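Local structure of uncharacterized protein (Magnetospirillum magneticum AMB-1, 5MU5) at residues Glu28-His33 and Pro152-Leu157; Pro35-Val40 and Leu157-Ser162. The protein is a Maf glycosyltransferase involved in flagella formation, which probably transfers sugar to flagellin. All blocks are in the same frame, centred on the assembly; numbering follows the deposited sequence.

In the fold
Helix 154-160 is held on successive turns by two consecutive pieces of the N-terminal region: contact 1 sets helix 24-32 and His33 against its start, and contact 2 brings Pro35 and strand 38-41 to its end. The two share Leu157, and their centres lie about 8 Å apart. Contact 1 is the more buried, dominated by one phenylalanine with a guanidinium, an imidazole and a leucine around it. Contact 2 is only partly buried and turns on a histidine that bonds a serine and packs on a leucine. Asp155 joins them, its OD1 bonded to His33 and its OD2 to Ser37, so one carboxylate ties both pieces to the helix.

Contact 1: Glu28-His33 and Pro152-Leu157; sequences ERLRVH and PNFDFL
Ahead of Phe154, which meets Arg29 with a face and His33 with an edge, Asn153 is the N-cap of helix 154-160: its OD1 accepts from Asp155 N at 3.0 Å and also bonds a triethylene glycol, probably from the crystallisation liquor. The Phe154 ring does most of the packing. Over one face lies the guanidinium of Arg29, stacked flat (planes 3° apart), with Arg29 CZ 3.9 Å from the Phe154 ring centroid, a cation-pi contact. Arg29 starts with CG anti to the backbone N (chi1 -173°) and runs extended to NE, and its CG and CD also touch the ring, at Phe154 CZ and CE1. The edge of Phe154 points at the face of His33 in a T-shaped pair, Phe154 CD2 lying 3.5 Å from His33 ND1, while Leu30 CD2 comes in obliquely, 3.6 Å from Phe154 CZ. Next, Asp155 OD1 accepts from His33 NE2 at 2.7 Å, the donor approaching from above the carboxylate plane. An alanine in place of His33 would probably leave Asp155 OD1 without this donor and Phe154's edge without the ring face it packs on. Leu157 ends the walk, its CG 4.2 Å from Leu30 CD2. Leu30 also touches Leu16 and Phe19 of helix 9-22, and Met26 touches Phe154 and Leu157, so helix 24-32 packs against both helix 9-22 and helix 154-160, the latter following strand 146-150 of the four-stranded parallel sheet.

Contact 2: Pro35-Val40 and Leu157-Ser162; sequences PQSNLV and LYHSLS
His159 reaches Ser37 with its CG anti to the carbonyl carbon (chi1 -66°), and Ser37 offers OG from the position between its backbone N and carbonyl carbon (chi1 50°). The setting is a beta-meander, the three-stranded antiparallel sheet whose outer strand 38-41 pairs with strand 47-51, laid by its start against helix 154-160. His159 NE2 donates to Ser37 OG at 3.1 Å, and OG lies close to the imidazole plane, 7° out of it. The same hydroxyl bonds Asp155 OD2, one turn earlier on the helix, so OG sits between two helix side chains. The carbonyl oxygen of Ser37 also lies at the ring's edge, in its plane.

Leu39 attends to one face of the imidazole. Its CA stands over that face, offset toward the rim, and Leu39 CB comes within 3.6 Å of His159 ND1. From there the two side chains slide past each other in opposite directions, which brings Leu39 CD1 to 3.9 Å from His159 CB. With NE2 bonded and a face covered, rotation of the ring is probably restricted; Val49 and Leu131 touch His159 as well.

Before the strand, Pro35 meets Tyr158 obliquely, Pro35 CG lying 3.6 Å from Tyr158 CE2, and the same Tyr158 ring meets that of His33. Beyond the helix, Ser162 OG bonds the carbonyl oxygen of Ile7 near the chain's beginning, and Leu39 CD2 touches this serine, 3.4 Å from Ser162 OG.

Contact 1: Glu28-His33 and Pro152-Leu157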
loop_
_atom_site.group_PDB
_atom_site.type_symbol
_atom_site.label_atom_id
_atom_site.label_comp_id
_atom_site.label_asym_id
_atom_site.label_seq_id
_atom_site.Cartn_x
_atom_site.Cartn_y
_atom_site.Cartn_z
ATOM N N GLU A 28 14.986 28.195 -1.190
ATOM C CA GLU A 28 14.334 29.477 -1.429
ATOM C C GLU A 28 13.679 29.966 -0.133
ATOM O O GLU A 28 13.742 31.133 0.223
ATOM C CB GLU A 28 13.333 29.393 -2.583
ATOM C CG GLU A 28 12.765 30.739 -3.022
ATOM C CD GLU A 28 13.825 31.821 -3.263
ATOM O OE1 GLU A 28 14.860 31.531 -3.902
ATOM O OE2 GLU A 28 13.614 32.975 -2.819
ATOM N N ARG A 29 13.115 29.041 0.605
ATOM C CA ARG A 29 12.496 29.368 1.859
ATOM C C ARG A 29 13.542 29.821 2.891
ATOM O O ARG A 29 13.349 30.810 3.594
ATOM C CB ARG A 29 11.716 28.151 2.342
ATOM C CG ARG A 29 10.891 28.446 3.560
ATOM C CD ARG A 29 10.071 27.260 3.975
ATOM N NE ARG A 29 9.482 27.528 5.283
ATOM C CZ ARG A 29 8.783 26.639 5.981
ATOM N NH1 ARG A 29 8.569 25.417 5.495
ATOM N NH2 ARG A 29 8.292 26.989 7.162
ATOM N N LEU A 30 14.652 29.105 2.982
ATOM C CA LEU A 30 15.753 29.545 3.838
ATOM C C LEU A 30 16.287 30.941 3.488
ATOM O O LEU A 30 16.639 31.712 4.387
ATOM C CB LEU A 30 16.912 28.555 3.762
ATOM C CG LEU A 30 16.656 27.259 4.527
ATOM C CD1 LEU A 30 17.638 26.173 4.115
ATOM C CD2 LEU A 30 16.733 27.513 6.034
ATOM N N ARG A 31 16.352 31.261 2.196
ATOM C CA ARG A 31 16.911 32.531 1.748
ATOM C C ARG A 31 16.116 33.719 2.294
ATOM O O ARG A 31 16.700 34.704 2.689
ATOM C CB ARG A 31 16.937 32.599 0.204
ATOM C CG ARG A 31 17.808 33.696 -0.375
ATOM C CD ARG A 31 17.760 33.775 -1.912
ATOM N NE ARG A 31 16.415 34.154 -2.340
ATOM C CZ ARG A 31 15.993 35.394 -2.535
ATOM N NH1 ARG A 31 16.824 36.430 -2.440
ATOM N NH2 ARG A 31 14.731 35.590 -2.866
ATOM N N VAL A 32 14.784 33.623 2.311
ATOM C CA VAL A 32 13.939 34.760 2.718
ATOM C C VAL A 32 13.418 34.674 4.152
ATOM O O VAL A 32 12.684 35.544 4.577
ATOM C CB VAL A 32 12.728 34.959 1.757
ATOM C CG1 VAL A 32 13.205 35.281 0.350
ATOM C CG2 VAL A 32 11.809 33.740 1.738
ATOM N N HIS A 33 13.787 33.638 4.898
ATOM C CA HIS A 33 13.241 33.447 6.241
ATOM C C HIS A 33 13.808 34.478 7.211
ATOM O O HIS A 33 14.989 34.803 7.154
ATOM C CB HIS A 33 13.526 32.030 6.739
ATOM C CG HIS A 33 12.947 31.730 8.082
ATOM N ND1 HIS A 33 11.594 31.541 8.286
ATOM C CD2 HIS A 33 13.538 31.568 9.290
ATOM C CE1 HIS A 33 11.378 31.293 9.568
ATOM N NE2 HIS A 33 12.542 31.300 10.198
ATOM N N PRO A 152 10.111 20.325 13.404
ATOM C CA PRO A 152 8.897 21.141 13.490
ATOM C C PRO A 152 9.140 22.647 13.494
ATOM O O PRO A 152 8.258 23.418 13.134
ATOM C CB PRO A 152 8.316 20.748 14.847
ATOM C CG PRO A 152 8.855 19.388 15.101
ATOM C CD PRO A 152 10.238 19.424 14.563
ATOM N N ASN A 153 10.314 23.054 13.953
ATOM C CA ASN A 153 10.623 24.472 14.078
ATOM C C ASN A 153 11.611 24.868 12.989
ATOM O O ASN A 153 12.780 24.500 13.035
ATOM C CB ASN A 153 11.162 24.757 15.474
ATOM C CG ASN A 153 11.262 26.247 15.769
ATOM O OD1 ASN A 153 11.397 27.065 14.869
ATOM N ND2 ASN A 153 11.207 26.597 17.039
ATOM N N PHE A 154 11.110 25.595 11.997
ATOM C CA PHE A 154 11.916 26.005 10.865
ATOM C C PHE A 154 13.089 26.884 11.267
ATOM O O PHE A 154 14.102 26.904 10.576
ATOM C CB PHE A 154 11.070 26.726 9.829
ATOM C CG PHE A 154 11.780 26.927 8.516
ATOM C CD1 PHE A 154 11.897 25.881 7.623
ATOM C CD2 PHE A 154 12.344 28.157 8.182
ATOM C CE1 PHE A 154 12.544 26.060 6.416
ATOM C CE2 PHE A 154 13.002 28.333 6.983
ATOM C CZ PHE A 154 13.106 27.280 6.099
ATOM N N ASP A 155 12.958 27.609 12.375
ATOM C CA ASP A 155 14.069 28.410 12.868
ATOM C C ASP A 155 15.308 27.582 13.118
ATOM O O ASP A 155 16.419 28.019 12.818
ATOM C CB ASP A 155 13.703 29.169 14.148
ATOM C CG ASP A 155 12.822 30.380 13.879
ATOM O OD1 ASP A 155 12.239 30.489 12.766
ATOM O OD2 ASP A 155 12.737 31.234 14.791
ATOM N N PHE A 156 15.126 26.389 13.660
ATOM C CA PHE A 156 16.259 25.523 13.947
ATOM C C PHE A 156 17.007 25.129 12.677
ATOM O O PHE A 156 18.231 25.123 12.651
ATOM C CB PHE A 156 15.833 24.270 14.727
ATOM C CG PHE A 156 15.258 24.557 16.102
ATOM C CD1 PHE A 156 15.401 25.808 16.712
ATOM C CD2 PHE A 156 14.618 23.540 16.821
ATOM C CE1 PHE A 156 14.881 26.041 17.976
ATOM C CE2 PHE A 156 14.095 23.777 18.088
ATOM C CZ PHE A 156 14.228 25.025 18.664
ATOM N N LEU A 157 16.276 24.805 11.624
ATOM C CA LEU A 157 16.926 24.493 10.356
ATOM C C LEU A 157 17.682 25.727 9.865
ATOM O O LEU A 157 18.828 25.633 9.437
ATOM C CB LEU A 157 15.904 24.060 9.302
ATOM C CG LEU A 157 16.508 23.786 7.925
ATOM C CD1 LEU A 157 17.437 22.571 7.961
ATOM C CD2 LEU A 157 15.402 23.596 6.895
#

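Contact 2: Pro35-Val40 and Leu157-Ser162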
loop_
_atom_site.group_PDB
_atom_site.type_symbol
_atom_site.label_atom_id
_atom_site.label_comp_id
_atom_site.label_asym_id
_atom_site.label_seq_id
_atom_site.Cartn_x
_atom_site.Cartn_y
_atom_site.Cartn_z
ATOM N N PRO A 35 13.974 34.641 11.112
ATOM C CA PRO A 35 13.623 33.901 12.330
ATOM C C PRO A 35 13.134 34.786 13.478
ATOM O O PRO A 35 13.522 35.946 13.572
ATOM C CB PRO A 35 14.944 33.239 12.721
ATOM C CG PRO A 35 15.985 34.170 12.206
ATOM C CD PRO A 35 15.428 34.806 10.959
ATOM N N GLN A 36 12.271 34.236 14.323
ATOM C CA GLN A 36 11.846 34.915 15.541
ATOM C C GLN A 36 12.856 34.656 16.655
ATOM O O GLN A 36 12.992 35.454 17.569
ATOM C CB GLN A 36 10.490 34.405 16.003
ATOM C CG GLN A 36 9.327 34.767 15.100
ATOM C CD GLN A 36 8.065 33.995 15.462
ATOM O OE1 GLN A 36 8.127 32.831 15.885
ATOM N NE2 GLN A 36 6.912 34.633 15.282
ATOM N N SER A 37 13.545 33.528 16.596
ATOM C CA SER A 37 14.506 33.166 17.631
ATOM C C SER A 37 15.865 33.732 17.301
ATOM O O SER A 37 16.088 34.191 16.186
ATOM C CB SER A 37 14.585 31.646 17.791
ATOM O OG SER A 37 14.770 31.017 16.544
ATOM N N ASN A 38 16.766 33.704 18.279
ATOM C CA ASN A 38 18.106 34.274 18.133
ATOM C C ASN A 38 19.178 33.218 18.260
ATOM O O ASN A 38 19.098 32.355 19.123
ATOM C CB ASN A 38 18.358 35.339 19.212
ATOM C CG ASN A 38 17.436 36.524 19.084
ATOM O OD1 ASN A 38 17.311 37.113 18.012
ATOM N ND2 ASN A 38 16.792 36.890 20.179
ATOM N N LEU A 39 20.183 33.287 17.398
ATOM C CA LEU A 39 21.328 32.402 17.495
ATOM C C LEU A 39 22.328 33.141 18.357
ATOM O O LEU A 39 22.737 34.240 18.001
ATOM C CB LEU A 39 21.921 32.115 16.118
ATOM C CG LEU A 39 23.028 31.055 16.098
ATOM C CD1 LEU A 39 22.459 29.704 16.477
ATOM C CD2 LEU A 39 23.710 30.985 14.741
ATOM N N VAL A 40 22.704 32.557 19.493
ATOM C CA VAL A 40 23.629 33.199 20.425
ATOM C C VAL A 40 24.723 32.236 20.879
ATOM O O VAL A 40 24.556 31.023 20.799
ATOM C CB VAL A 40 22.888 33.758 21.667
ATOM C CG1 VAL A 40 21.755 34.684 21.243
ATOM C CG2 VAL A 40 22.341 32.642 22.546
ATOM N N LEU A 157 16.276 24.805 11.624
ATOM C CA LEU A 157 16.926 24.493 10.356
ATOM C C LEU A 157 17.682 25.727 9.865
ATOM O O LEU A 157 18.828 25.633 9.437
ATOM C CB LEU A 157 15.904 24.060 9.302
ATOM C CG LEU A 157 16.508 23.786 7.925
ATOM C CD1 LEU A 157 17.437 22.571 7.961
ATOM C CD2 LEU A 157 15.402 23.596 6.895
ATOM N N TYR A 158 17.026 26.880 9.949
ATOM C CA TYR A 158 17.615 28.130 9.509
ATOM C C TYR A 158 18.904 28.431 10.254
ATOM O O TYR A 158 19.899 28.738 9.633
ATOM C CB TYR A 158 16.616 29.277 9.673
ATOM C CG TYR A 158 17.175 30.618 9.287
ATOM C CD1 TYR A 158 17.168 31.036 7.963
ATOM C CD2 TYR A 158 17.720 31.471 10.244
ATOM C CE1 TYR A 158 17.689 32.260 7.606
ATOM C CE2 TYR A 158 18.257 32.698 9.893
ATOM C CZ TYR A 158 18.217 33.090 8.567
ATOM O OH TYR A 158 18.726 34.306 8.181
ATOM N N HIS A 159 18.891 28.318 11.585
ATOM C CA HIS A 159 20.102 28.541 12.387
ATOM C C HIS A 159 21.139 27.463 12.172
ATOM O O HIS A 159 22.314 27.730 12.363
ATOM C CB HIS A 159 19.796 28.575 13.882
ATOM C CG HIS A 159 18.960 29.727 14.300
ATOM N ND1 HIS A 159 19.274 31.023 13.964
ATOM C CD2 HIS A 159 17.830 29.792 15.045
ATOM C CE1 HIS A 159 18.370 31.841 14.478
ATOM N NE2 HIS A 159 17.488 31.120 15.145
ATOM N N SER A 160 20.702 26.241 11.825
ATOM C CA SER A 160 21.617 25.106 11.577
ATOM C C SER A 160 22.579 25.376 10.407
ATOM O O SER A 160 23.603 24.673 10.250
ATOM C CB SER A 160 20.854 23.807 11.296
ATOM O OG SER A 160 20.403 23.775 9.949
ATOM N N LEU A 161 22.235 26.373 9.580
ATOM C CA LEU A 161 23.125 26.824 8.513
ATOM C C LEU A 161 24.448 27.332 9.076
ATOM O O LEU A 161 25.457 27.308 8.385
ATOM C CB LEU A 161 22.489 27.936 7.679
ATOM C CG LEU A 161 21.224 27.595 6.907
ATOM C CD1 LEU A 161 20.904 28.744 5.968
ATOM C CD2 LEU A 161 21.326 26.293 6.139
ATOM N N SER A 162 24.433 27.791 10.322
ATOM C CA SER A 162 25.649 28.219 10.989
ATOM C C SER A 162 26.463 27.078 11.588
ATOM O O SER A 162 27.632 27.263 11.899
ATOM C CB SER A 162 25.316 29.219 12.100
ATOM O OG SER A 162 24.729 30.375 11.548
#